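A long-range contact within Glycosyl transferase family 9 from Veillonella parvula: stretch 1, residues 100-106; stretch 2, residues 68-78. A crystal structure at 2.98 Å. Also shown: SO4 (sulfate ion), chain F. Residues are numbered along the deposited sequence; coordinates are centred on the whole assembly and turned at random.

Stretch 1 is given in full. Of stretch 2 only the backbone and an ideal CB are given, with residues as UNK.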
ATOM      1  N   GLU A 100      -9.386  -9.667  17.389  1.00 44.29           N
ATOM      2  CA  GLU A 100      -9.026 -10.410  18.592  1.00 47.03           C
ATOM      3  C   GLU A 100      -7.619 -11.012  18.593  1.00 48.32           C
ATOM      4  O   GLU A 100      -6.903 -10.947  19.594  1.00 46.49           O
ATOM      5  CB  GLU A 100     -10.039 -11.508  18.849  1.00 50.88           C
ATOM      6  CG  GLU A 100     -10.540 -12.129  17.592  1.00 59.31           C
ATOM      7  CD  GLU A 100     -11.881 -11.570  17.189  1.00 65.62           C
ATOM      8  OE1 GLU A 100     -11.927 -10.751  16.242  1.00 68.40           O
ATOM      9  OE2 GLU A 100     -12.891 -11.962  17.818  1.00 64.87           O
ATOM     10  N   ARG A 101      -7.215 -11.613  17.487  1.00 48.83           N
ATOM     11  CA  ARG A 101      -5.885 -12.200  17.457  1.00 47.29           C
ATOM     12  C   ARG A 101      -4.767 -11.198  17.760  1.00 45.65           C
ATOM     13  O   ARG A 101      -3.927 -11.442  18.621  1.00 44.69           O
ATOM     14  CB  ARG A 101      -5.646 -12.931  16.147  1.00 48.27           C
ATOM     15  CG  ARG A 101      -5.913 -14.409  16.286  1.00 54.11           C
ATOM     16  CD  ARG A 101      -6.152 -15.083  14.956  1.00 59.58           C
ATOM     17  NE  ARG A 101      -5.960 -16.525  15.072  1.00 65.39           N
ATOM     18  CZ  ARG A 101      -6.839 -17.367  15.610  1.00 68.63           C
ATOM     19  NH1 ARG A 101      -6.551 -18.657  15.665  1.00 69.28           N
ATOM     20  NH2 ARG A 101      -7.994 -16.928  16.095  1.00 68.65           N
ATOM     21  N   THR A 102      -4.747 -10.067  17.072  1.00 42.23           N
ATOM     22  CA  THR A 102      -3.696  -9.105  17.348  1.00 41.10           C
ATOM     23  C   THR A 102      -3.926  -8.440  18.687  1.00 43.45           C
ATOM     24  O   THR A 102      -2.983  -8.091  19.394  1.00 47.42           O
ATOM     25  CB  THR A 102      -3.587  -8.041  16.278  1.00 42.42           C
ATOM     26  OG1 THR A 102      -3.220  -8.661  15.044  1.00 50.26           O
ATOM     27  CG2 THR A 102      -2.511  -7.050  16.659  1.00 38.70           C
ATOM     28  N   SER A 103      -5.186  -8.259  19.044  1.00 42.82           N
ATOM     29  CA  SER A 103      -5.488  -7.666  20.328  1.00 41.67           C
ATOM     30  C   SER A 103      -4.923  -8.600  21.381  1.00 46.65           C
ATOM     31  O   SER A 103      -4.235  -8.177  22.297  1.00 51.13           O
ATOM     32  CB  SER A 103      -6.994  -7.472  20.495  1.00 36.80           C
ATOM     33  OG  SER A 103      -7.498  -6.589  19.508  1.00 35.15           O
ATOM     34  N   TYR A 104      -5.189  -9.886  21.228  1.00 45.19           N
ATOM     35  CA  TYR A 104      -4.591 -10.858  22.112  1.00 51.28           C
ATOM     36  C   TYR A 104      -3.092 -10.622  22.251  1.00 55.99           C
ATOM     37  O   TYR A 104      -2.568 -10.478  23.352  1.00 56.60           O
ATOM     38  CB  TYR A 104      -4.838 -12.267  21.584  1.00 52.13           C
ATOM     39  CG  TYR A 104      -4.094 -13.321  22.354  1.00 45.28           C
ATOM     40  CD1 TYR A 104      -4.624 -13.856  23.514  1.00 47.38           C
ATOM     41  CD2 TYR A 104      -2.853 -13.763  21.927  1.00 44.64           C
ATOM     42  CE1 TYR A 104      -3.944 -14.819  24.220  1.00 55.01           C
ATOM     43  CE2 TYR A 104      -2.162 -14.722  22.627  1.00 50.41           C
ATOM     44  CZ  TYR A 104      -2.709 -15.249  23.774  1.00 52.90           C
ATOM     45  OH  TYR A 104      -2.016 -16.197  24.485  1.00 51.55           O
ATOM     46  N   LEU A 105      -2.398 -10.593  21.123  1.00 58.98           N
ATOM     47  CA  LEU A 105      -0.954 -10.418  21.142  1.00 57.62           C
ATOM     48  C   LEU A 105      -0.526  -9.218  21.999  1.00 54.94           C
ATOM     49  O   LEU A 105       0.286  -9.367  22.910  1.00 54.25           O
ATOM     50  CB  LEU A 105      -0.414 -10.294  19.717  1.00 50.20           C
ATOM     51  CG  LEU A 105       1.070  -9.958  19.658  1.00 47.63           C
ATOM     52  CD1 LEU A 105       1.849 -10.930  20.523  1.00 45.91           C
ATOM     53  CD2 LEU A 105       1.564  -9.992  18.228  1.00 49.95           C
ATOM     54  N   ALA A 106      -1.075  -8.040  21.702  1.00 52.09           N
ATOM     55  CA  ALA A 106      -0.760  -6.814  22.442  1.00 53.99           C
ATOM     56  C   ALA A 106      -0.954  -6.992  23.945  1.00 53.03           C
ATOM     57  O   ALA A 106      -0.192  -6.471  24.750  1.00 60.36           O
ATOM     58  CB  ALA A 106      -1.617  -5.649  21.940  1.00 58.14           C
ATOM     59  N   UNK A  68      -1.998 -19.928   9.796  1.00136.56           N
ATOM     60  CA  UNK A  68      -2.810 -20.756   8.920  1.00142.35           C
ATOM     61  C   UNK A  68      -4.089 -21.136   9.651  1.00150.47           C
ATOM     62  O   UNK A  68      -5.187 -20.746   9.253  1.00153.01           O
ATOM     63  CB  UNK A  68      -2.044 -22.002   8.471  1.00142.35           C
ATOM     64  N   UNK A  69      -3.934 -21.896  10.729  1.00153.65           N
ATOM     65  CA  UNK A  69      -5.059 -22.290  11.550  1.00157.32           C
ATOM     66  C   UNK A  69      -5.028 -21.558  12.877  1.00154.01           C
ATOM     67  O   UNK A  69      -4.235 -20.634  13.064  1.00149.30           O
ATOM     68  CB  UNK A  69      -5.060 -23.804  11.773  1.00157.32           C
ATOM     69  N   UNK A  70      -5.887 -21.978  13.800  1.00157.32           N
ATOM     70  CA  UNK A  70      -6.015 -21.317  15.097  1.00154.51           C
ATOM     71  C   UNK A  70      -4.853 -21.604  16.060  1.00155.24           C
ATOM     72  O   UNK A  70      -4.164 -20.682  16.512  1.00148.56           O
ATOM     73  CB  UNK A  70      -7.330 -21.745  15.752  1.00154.51           C
ATOM     74  N   UNK A  71      -4.648 -22.883  16.364  1.00160.84           N
ATOM     75  CA  UNK A  71      -3.616 -23.311  17.300  1.00158.64           C
ATOM     76  C   UNK A  71      -2.261 -22.782  16.852  1.00153.18           C
ATOM     77  O   UNK A  71      -1.494 -22.241  17.650  1.00150.20           O
ATOM     78  CB  UNK A  71      -3.586 -24.836  17.417  1.00158.64           C
ATOM     79  N   UNK A  72      -1.987 -22.956  15.561  1.00151.98           N
ATOM     80  CA  UNK A  72      -0.765 -22.475  14.924  1.00144.04           C
ATOM     81  C   UNK A  72      -0.525 -20.991  15.193  1.00129.78           C
ATOM     82  O   UNK A  72       0.532 -20.600  15.690  1.00128.90           O
ATOM     83  CB  UNK A  72      -0.827 -22.725  13.416  1.00144.04           C
ATOM     84  N   UNK A  73      -1.513 -20.170  14.868  1.00117.29           N
ATOM     85  CA  UNK A  73      -1.393 -18.740  15.075  1.00102.63           C
ATOM     86  C   UNK A  73      -1.022 -18.428  16.522  1.00 94.47           C
ATOM     87  O   UNK A  73       0.050 -17.879  16.787  1.00 88.90           O
ATOM     88  CB  UNK A  73      -2.698 -18.037  14.696  1.00102.63           C
ATOM     89  N   UNK A  74      -1.901 -18.799  17.454  1.00 90.50           N
ATOM     90  CA  UNK A  74      -1.738 -18.418  18.859  1.00 81.64           C
ATOM     91  C   UNK A  74      -0.448 -18.957  19.479  1.00 81.40           C
ATOM     92  O   UNK A  74       0.217 -18.276  20.260  1.00 77.33           O
ATOM     93  CB  UNK A  74      -2.937 -18.914  19.670  1.00 81.64           C
ATOM     94  N   UNK A  75      -0.093 -20.186  19.131  1.00 83.99           N
ATOM     95  CA  UNK A  75       1.198 -20.711  19.530  1.00 78.13           C
ATOM     96  C   UNK A  75       2.319 -19.744  19.116  1.00 74.04           C
ATOM     97  O   UNK A  75       3.218 -19.454  19.907  1.00 77.06           O
ATOM     98  CB  UNK A  75       1.422 -22.094  18.915  1.00 78.13           C
ATOM     99  N   UNK A  76       2.246 -19.231  17.886  1.00 65.91           N
ATOM    100  CA  UNK A  76       3.261 -18.339  17.345  1.00 60.85           C
ATOM    101  C   UNK A  76       3.231 -16.931  17.913  1.00 67.13           C
ATOM    102  O   UNK A  76       4.197 -16.166  17.780  1.00 65.73           O
ATOM    103  CB  UNK A  76       3.109 -18.264  15.824  1.00 60.85           C
ATOM    104  N   UNK A  77       2.112 -16.586  18.546  1.00 68.60           N
ATOM    105  CA  UNK A  77       1.922 -15.278  19.171  1.00 55.41           C
ATOM    106  C   UNK A  77       2.463 -15.278  20.606  1.00 58.19           C
ATOM    107  O   UNK A  77       3.227 -14.391  21.003  1.00 60.09           O
ATOM    108  CB  UNK A  77       0.441 -14.894  19.163  1.00 55.41           C
ATOM    109  N   UNK A  78       2.059 -16.272  21.388  1.00 55.07           N
ATOM    110  CA  UNK A  78       2.663 -16.484  22.686  1.00 53.71           C
ATOM    111  C   UNK A  78       4.169 -16.494  22.505  1.00 56.90           C
ATOM    112  O   UNK A  78       4.925 -16.064  23.378  1.00 60.11           O
ATOM    113  CB  UNK A  78       2.170 -17.782  23.329  1.00 53.71           C
TER
HETATM  114  S   SO4 F 350      -3.280 -25.587  12.968  0.70110.82           S
HETATM  115  O1  SO4 F 350      -2.971 -26.262  14.224  0.70108.87           O
HETATM  116  O2  SO4 F 350      -2.081 -25.485  12.136  0.70107.73           O
HETATM  117  O3  SO4 F 350      -4.326 -26.325  12.266  0.70109.90           O
HETATM  118  O4  SO4 F 350      -3.767 -24.246  13.269  0.70114.05           O

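Residues 100-106 and 70-78 form two helices running in nearly the same direction, 23° apart, with axes 10.1 Å apart at closest approach.

Position 68 lies out of reach of stretch 1 and would accept almost any polar residue; it is Lys 68, extended and poorly ordered. At position 69, just before the helix, phi/psi of -108/-170 does not demand glycine, but an ideal CB would lie 2.0 Å from O4 of the sulfate. With the ion in place only glycine fits, and Gly 69 is found.

At position 70 the CB points sideways and lies 3.2 Å from Arg 101 NH1. A small or an acidic side chain would suit a site beside this guanidinium. The residue is instead Arg 70, whose NH1 comes 3.0 Å from Arg 101 NH2: two donors of like charge, with no hydrogen bond between them.

Positions 71 and 72 point away from stretch 1, so polar residues of many kinds would do. They are His 71, whose CD2 lies 3.4 Å from SO4 O1, and Asn 72, whose backbone N donates a hydrogen bond to SO4 O4 (3.2 Å).

Position 73 points toward stretch 1, with its CB 3.6 Å from Arg 101 NE, so a small residue such as alanine, serine or threonine is favoured. Ser 73 packs its CB at the guanidinium edge and turns its OG back to Gly 69 O, a 2.7 Å hydrogen bond within its own stretch.

The CB at position 74 is sideways, between Arg 101 and Tyr 104, where a medium-sized aliphatic chain could reach both. Ile 74 does so: CD1 lies over one face of the guanidinium, 3.6 Å from Arg 101 CZ, and CG1 is 4.5 Å from Tyr 104 CE2.

Position 75 points away and suits a polar residue, here Ser 75. Position 76 is out of reach; an ideal CB would be crowded by the carbonyl oxygen of Ser 73 at 3.2 Å, favouring the Gly 76 present.

Position 77 points toward Tyr 104 and Leu 105, inviting leucine, isoleucine or methionine. Leu 77 places CD1 4.3 Å from Tyr 104 CD2 and CD2 4.0 Å from Leu 105 CD2.

At position 78 the CB is 4.6 Å from Tyr 104 OH, so a short side chain carrying an acceptor, such as asparagine or aspartate, is suitable. Asn 78 OD1 accepts a very short hydrogen bond from Tyr 104 OH (2.3 Å) at the ring edge.

Stretch 2, residues 68-78: KGRHNSISGLN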
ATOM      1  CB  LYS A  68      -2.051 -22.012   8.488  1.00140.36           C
ATOM      2  CG  LYS A  68      -2.881 -22.945   7.627  1.00139.80           C
ATOM      3  CD  LYS A  68      -2.132 -24.209   7.260  1.00137.78           C
ATOM      4  CE  LYS A  68      -2.949 -25.042   6.289  1.00138.77           C
ATOM      5  NZ  LYS A  68      -2.290 -26.334   5.977  1.00143.97           N
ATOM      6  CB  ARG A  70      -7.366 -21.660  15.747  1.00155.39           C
ATOM      7  CG  ARG A  70      -7.305 -21.908  17.254  1.00150.23           C
ATOM      8  CD  ARG A  70      -8.408 -21.181  18.008  1.00139.41           C
ATOM      9  NE  ARG A  70      -9.721 -21.384  17.409  1.00132.84           N
ATOM     10  CZ  ARG A  70     -10.319 -20.502  16.617  1.00120.20           C
ATOM     11  NH1 ARG A  70      -9.721 -19.352  16.330  1.00104.14           N
ATOM     12  NH2 ARG A  70     -11.516 -20.772  16.120  1.00125.35           N
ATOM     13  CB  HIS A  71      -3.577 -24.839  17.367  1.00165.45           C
ATOM     14  CG  HIS A  71      -4.915 -25.487  17.176  1.00170.24           C
ATOM     15  ND1 HIS A  71      -6.099 -24.866  17.514  1.00167.73           N
ATOM     16  CD2 HIS A  71      -5.255 -26.697  16.674  1.00178.31           C
ATOM     17  CE1 HIS A  71      -7.111 -25.668  17.233  1.00174.89           C
ATOM     18  NE2 HIS A  71      -6.625 -26.785  16.722  1.00181.71           N
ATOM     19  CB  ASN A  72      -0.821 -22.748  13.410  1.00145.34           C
ATOM     20  CG  ASN A  72       0.307 -22.076  12.642  1.00139.56           C
ATOM     21  OD1 ASN A  72       0.160 -20.953  12.152  1.00134.98           O
ATOM     22  ND2 ASN A  72       1.435 -22.768  12.522  1.00139.51           N
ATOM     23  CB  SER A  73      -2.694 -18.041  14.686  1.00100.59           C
ATOM     24  OG  SER A  73      -2.976 -18.256  13.317  1.00105.36           O
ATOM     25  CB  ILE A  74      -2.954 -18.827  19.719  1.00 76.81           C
ATOM     26  CG1 ILE A  74      -3.957 -17.677  19.813  1.00 64.53           C
ATOM     27  CG2 ILE A  74      -2.513 -19.176  21.122  1.00 78.32           C
ATOM     28  CD1 ILE A  74      -4.643 -17.335  18.524  1.00 55.90           C
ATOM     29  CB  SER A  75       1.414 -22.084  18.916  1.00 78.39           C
ATOM     30  OG  SER A  75       2.776 -22.439  18.998  1.00 84.63           O
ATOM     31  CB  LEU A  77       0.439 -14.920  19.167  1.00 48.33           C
ATOM     32  CG  LEU A  77      -0.214 -14.837  17.787  1.00 48.69           C
ATOM     33  CD1 LEU A  77      -1.744 -14.749  17.872  1.00 48.63           C
ATOM     34  CD2 LEU A  77       0.362 -13.668  17.027  1.00 42.49           C
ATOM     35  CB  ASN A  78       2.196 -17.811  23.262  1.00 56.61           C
ATOM     36  CG  ASN A  78       0.712 -17.841  23.486  1.00 58.20           C
ATOM     37  OD1 ASN A  78       0.119 -16.836  23.869  1.00 57.09           O
ATOM     38  ND2 ASN A  78       0.096 -18.986  23.235  1.00 58.52           N
TER
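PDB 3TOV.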